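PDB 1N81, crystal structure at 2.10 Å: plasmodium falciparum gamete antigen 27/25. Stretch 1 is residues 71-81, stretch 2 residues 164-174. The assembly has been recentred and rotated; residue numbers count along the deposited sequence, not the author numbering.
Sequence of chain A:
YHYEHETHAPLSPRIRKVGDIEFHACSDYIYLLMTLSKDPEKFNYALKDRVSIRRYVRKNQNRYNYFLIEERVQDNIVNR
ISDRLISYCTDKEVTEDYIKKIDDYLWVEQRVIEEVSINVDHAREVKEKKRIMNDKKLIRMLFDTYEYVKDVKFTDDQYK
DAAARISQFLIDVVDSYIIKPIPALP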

# COMPACT_ATOMS: atom_id res chain seq x y z
N GLU A 71 11.03 -2.54 -12.17
CA GLU A 71 11.45 -3.68 -11.36
C GLU A 71 11.70 -3.33 -9.88
O GLU A 71 11.26 -4.03 -8.99
CB GLU A 71 12.72 -4.30 -11.96
CG GLU A 71 13.17 -5.58 -11.30
CD GLU A 71 14.58 -6.01 -11.73
OE1 GLU A 71 15.00 -7.13 -11.37
OE2 GLU A 71 15.27 -5.23 -12.43
N ARG A 72 12.42 -2.25 -9.62
CA ARG A 72 12.71 -1.89 -8.25
C ARG A 72 11.38 -1.66 -7.47
O ARG A 72 11.25 -2.08 -6.34
CB ARG A 72 13.53 -0.61 -8.20
CG ARG A 72 14.03 -0.29 -6.80
CD ARG A 72 14.65 1.09 -6.75
NE ARG A 72 13.65 2.13 -6.96
CZ ARG A 72 12.84 2.60 -6.02
NH1 ARG A 72 12.93 2.12 -4.78
NH2 ARG A 72 11.95 3.53 -6.32
N VAL A 73 10.44 -0.97 -8.10
CA VAL A 73 9.13 -0.68 -7.52
C VAL A 73 8.44 -2.01 -7.25
O VAL A 73 7.88 -2.23 -6.18
CB VAL A 73 8.24 0.12 -8.48
CG1 VAL A 73 6.85 0.28 -7.89
CG2 VAL A 73 8.86 1.47 -8.76
N GLN A 74 8.46 -2.89 -8.24
CA GLN A 74 7.83 -4.16 -8.05
C GLN A 74 8.47 -4.91 -6.87
O GLN A 74 7.75 -5.53 -6.09
CB GLN A 74 7.91 -5.02 -9.30
CG GLN A 74 6.70 -5.94 -9.42
CD GLN A 74 6.87 -6.99 -10.49
OE1 GLN A 74 7.87 -7.71 -10.52
NE2 GLN A 74 5.88 -7.08 -11.37
N ASP A 75 9.80 -4.84 -6.73
CA ASP A 75 10.49 -5.54 -5.64
C ASP A 75 9.97 -5.06 -4.28
O ASP A 75 9.77 -5.87 -3.37
CB ASP A 75 12.02 -5.30 -5.65
CG ASP A 75 12.74 -5.98 -6.82
OD1 ASP A 75 12.22 -6.98 -7.36
OD2 ASP A 75 13.84 -5.50 -7.18
N ASN A 76 9.79 -3.75 -4.13
CA ASN A 76 9.27 -3.24 -2.86
C ASN A 76 7.81 -3.57 -2.64
O ASN A 76 7.37 -3.67 -1.49
CB ASN A 76 9.47 -1.73 -2.72
CG ASN A 76 10.93 -1.37 -2.45
OD1 ASN A 76 11.73 -2.22 -2.08
ND2 ASN A 76 11.27 -0.09 -2.62
N ILE A 77 7.04 -3.71 -3.72
CA ILE A 77 5.62 -4.07 -3.55
C ILE A 77 5.62 -5.46 -2.90
O ILE A 77 4.93 -5.68 -1.90
CB ILE A 77 4.82 -4.15 -4.90
CG1 ILE A 77 4.57 -2.74 -5.44
CG2 ILE A 77 3.45 -4.83 -4.68
CD1 ILE A 77 3.83 -2.73 -6.78
N VAL A 78 6.42 -6.37 -3.46
CA VAL A 78 6.53 -7.73 -2.94
C VAL A 78 7.00 -7.70 -1.48
O VAL A 78 6.44 -8.40 -0.62
CB VAL A 78 7.52 -8.59 -3.76
CG1 VAL A 78 7.68 -9.97 -3.09
CG2 VAL A 78 6.99 -8.76 -5.19
N ASN A 79 8.02 -6.89 -1.20
CA ASN A 79 8.52 -6.78 0.17
C ASN A 79 7.42 -6.34 1.12
O ASN A 79 7.19 -6.97 2.15
CB ASN A 79 9.68 -5.78 0.28
CG ASN A 79 10.93 -6.26 -0.41
OD1 ASN A 79 11.16 -7.45 -0.53
ND2 ASN A 79 11.77 -5.32 -0.84
N ARG A 80 6.74 -5.25 0.77
CA ARG A 80 5.67 -4.72 1.63
C ARG A 80 4.59 -5.76 1.85
O ARG A 80 4.07 -5.90 2.95
CB ARG A 80 5.07 -3.43 1.04
CG ARG A 80 5.94 -2.16 1.28
CD ARG A 80 5.15 -0.91 0.89
NE ARG A 80 4.77 -0.92 -0.52
CZ ARG A 80 5.53 -0.43 -1.50
NH1 ARG A 80 6.70 0.11 -1.19
NH2 ARG A 80 5.09 -0.45 -2.76
N ILE A 81 4.25 -6.51 0.81
CA ILE A 81 3.21 -7.51 0.95
C ILE A 81 3.66 -8.59 1.94
O ILE A 81 2.94 -8.93 2.88
CB ILE A 81 2.85 -8.14 -0.43
CG1 ILE A 81 2.01 -7.16 -1.28
CG2 ILE A 81 2.11 -9.44 -0.21
CD1 ILE A 81 1.73 -7.66 -2.77
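Stretch 2 164-174: ARISQFLIDVV

Stretch 2 is helical from Ala-164 to Val-173, and Val-174 is the first residue to leave helical phi/psi. It runs nearly antiparallel to the helix of stretch 1, with a signed crossing angle of -163° and axes 10.2 Å apart at closest approach. The register sets Asp-172 beside Val-73 and Arg-165 beside Arg-80.

Arg-80 covers the most surface. Its CA-to-CB bond points toward stretch 2, and the long side chain fits as a knob among Arg-165, Gln-168, Phe-169 and Asp-172. The aliphatic part packs on Arg-165, CG to CG 3.8 Å, while Phe-169 lies over one face of the guanidinium, its CD1 3.5 Å from Arg-80 NH2. The polar edge is left for acceptors: Arg-80 NH1 donates to Gln-168 OE1 at 2.9 Å and forms a longer salt bridge with Asp-172 OD2 at 3.6 Å.

Asp-172, with its CB also directed across, is the short acidic counterpart. Its OD1 forms a salt bridge with Arg-72 NH1 at 3.0 Å, and its OD2 accepts a hydrogen bond from Asn-76 ND2 at 2.6 Å. A buried carboxylate is thus well supplied with donors. Water 1 adds to this by donating to Asp-172 OD2 and Val-73 O and accepting from Arg-80 NH2. Beside this polar cluster, Val-73 CG1 meets Val-173 CG2 at 4.4 Å, a modest apolar contact.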

# COMPACT_ATOMS: atom_id res chain seq x y z
N ALA A 164 5.75 3.23 8.13
CA ALA A 164 6.98 3.10 7.36
C ALA A 164 6.66 2.67 5.91
O ALA A 164 7.25 3.18 4.96
CB ALA A 164 7.92 2.10 8.03
N ARG A 165 5.73 1.74 5.74
CA ARG A 165 5.36 1.28 4.41
C ARG A 165 4.77 2.40 3.58
O ARG A 165 5.03 2.53 2.39
CB ARG A 165 4.32 0.19 4.48
CG ARG A 165 4.88 -1.21 4.77
CD ARG A 165 3.71 -2.19 4.77
NE ARG A 165 3.72 -2.82 6.05
CZ ARG A 165 2.71 -2.85 6.88
NH1 ARG A 165 1.55 -2.30 6.58
NH2 ARG A 165 2.87 -3.45 8.03
N ILE A 166 3.93 3.18 4.24
CA ILE A 166 3.24 4.28 3.60
C ILE A 166 4.26 5.28 3.02
O ILE A 166 4.17 5.67 1.84
CB ILE A 166 2.35 4.93 4.65
CG1 ILE A 166 1.12 4.03 4.86
CG2 ILE A 166 1.97 6.37 4.26
CD1 ILE A 166 0.22 4.53 5.99
N SER A 167 5.22 5.68 3.85
CA SER A 167 6.24 6.62 3.39
C SER A 167 7.02 5.96 2.25
O SER A 167 7.26 6.58 1.22
CB SER A 167 7.17 7.00 4.55
OG SER A 167 6.50 7.85 5.46
N GLN A 168 7.34 4.67 2.42
CA GLN A 168 8.07 3.96 1.37
C GLN A 168 7.29 3.89 0.09
O GLN A 168 7.83 4.13 -1.00
CB GLN A 168 8.41 2.52 1.77
CG GLN A 168 9.26 1.87 0.69
CD GLN A 168 9.56 0.44 0.97
OE1 GLN A 168 8.70 -0.43 0.81
NE2 GLN A 168 10.78 0.17 1.42
N PHE A 169 6.01 3.54 0.20
CA PHE A 169 5.14 3.44 -0.96
C PHE A 169 5.09 4.79 -1.73
O PHE A 169 5.19 4.82 -2.95
CB PHE A 169 3.72 3.04 -0.53
CG PHE A 169 2.74 2.94 -1.68
CD1 PHE A 169 2.37 1.69 -2.18
CD2 PHE A 169 2.19 4.09 -2.25
CE1 PHE A 169 1.46 1.56 -3.25
CE2 PHE A 169 1.28 3.99 -3.32
CZ PHE A 169 0.92 2.71 -3.82
N LEU A 170 4.90 5.89 -1.02
CA LEU A 170 4.81 7.18 -1.68
C LEU A 170 6.11 7.51 -2.46
O LEU A 170 6.08 7.86 -3.64
CB LEU A 170 4.49 8.26 -0.64
CG LEU A 170 3.06 8.11 -0.11
CD1 LEU A 170 2.89 8.93 1.12
CD2 LEU A 170 2.04 8.52 -1.16
N ILE A 171 7.25 7.37 -1.80
CA ILE A 171 8.52 7.67 -2.47
C ILE A 171 8.69 6.83 -3.74
O ILE A 171 9.05 7.34 -4.77
CB ILE A 171 9.71 7.45 -1.50
CG1 ILE A 171 9.68 8.51 -0.41
CG2 ILE A 171 11.04 7.56 -2.27
CD1 ILE A 171 10.51 8.18 0.81
N ASP A 172 8.38 5.54 -3.65
CA ASP A 172 8.48 4.65 -4.79
C ASP A 172 7.48 4.88 -5.89
O ASP A 172 7.79 4.67 -7.06
CB ASP A 172 8.24 3.19 -4.39
CG ASP A 172 9.40 2.61 -3.70
OD1 ASP A 172 10.44 3.31 -3.63
OD2 ASP A 172 9.29 1.46 -3.25
N VAL A 173 6.27 5.30 -5.53
CA VAL A 173 5.22 5.38 -6.54
C VAL A 173 4.81 6.73 -7.11
O VAL A 173 4.54 6.82 -8.30
CB VAL A 173 3.97 4.61 -6.00
CG1 VAL A 173 2.85 4.61 -7.04
CG2 VAL A 173 4.39 3.16 -5.63
N VAL A 174 4.76 7.75 -6.27
CA VAL A 174 4.37 9.08 -6.72
C VAL A 174 5.31 9.50 -7.85
O VAL A 174 6.53 9.34 -7.74
CB VAL A 174 4.48 10.12 -5.58
CG1 VAL A 174 4.17 11.53 -6.12
CG2 VAL A 174 3.49 9.77 -4.46
O HOH W 1 7.16 0.17 -4.39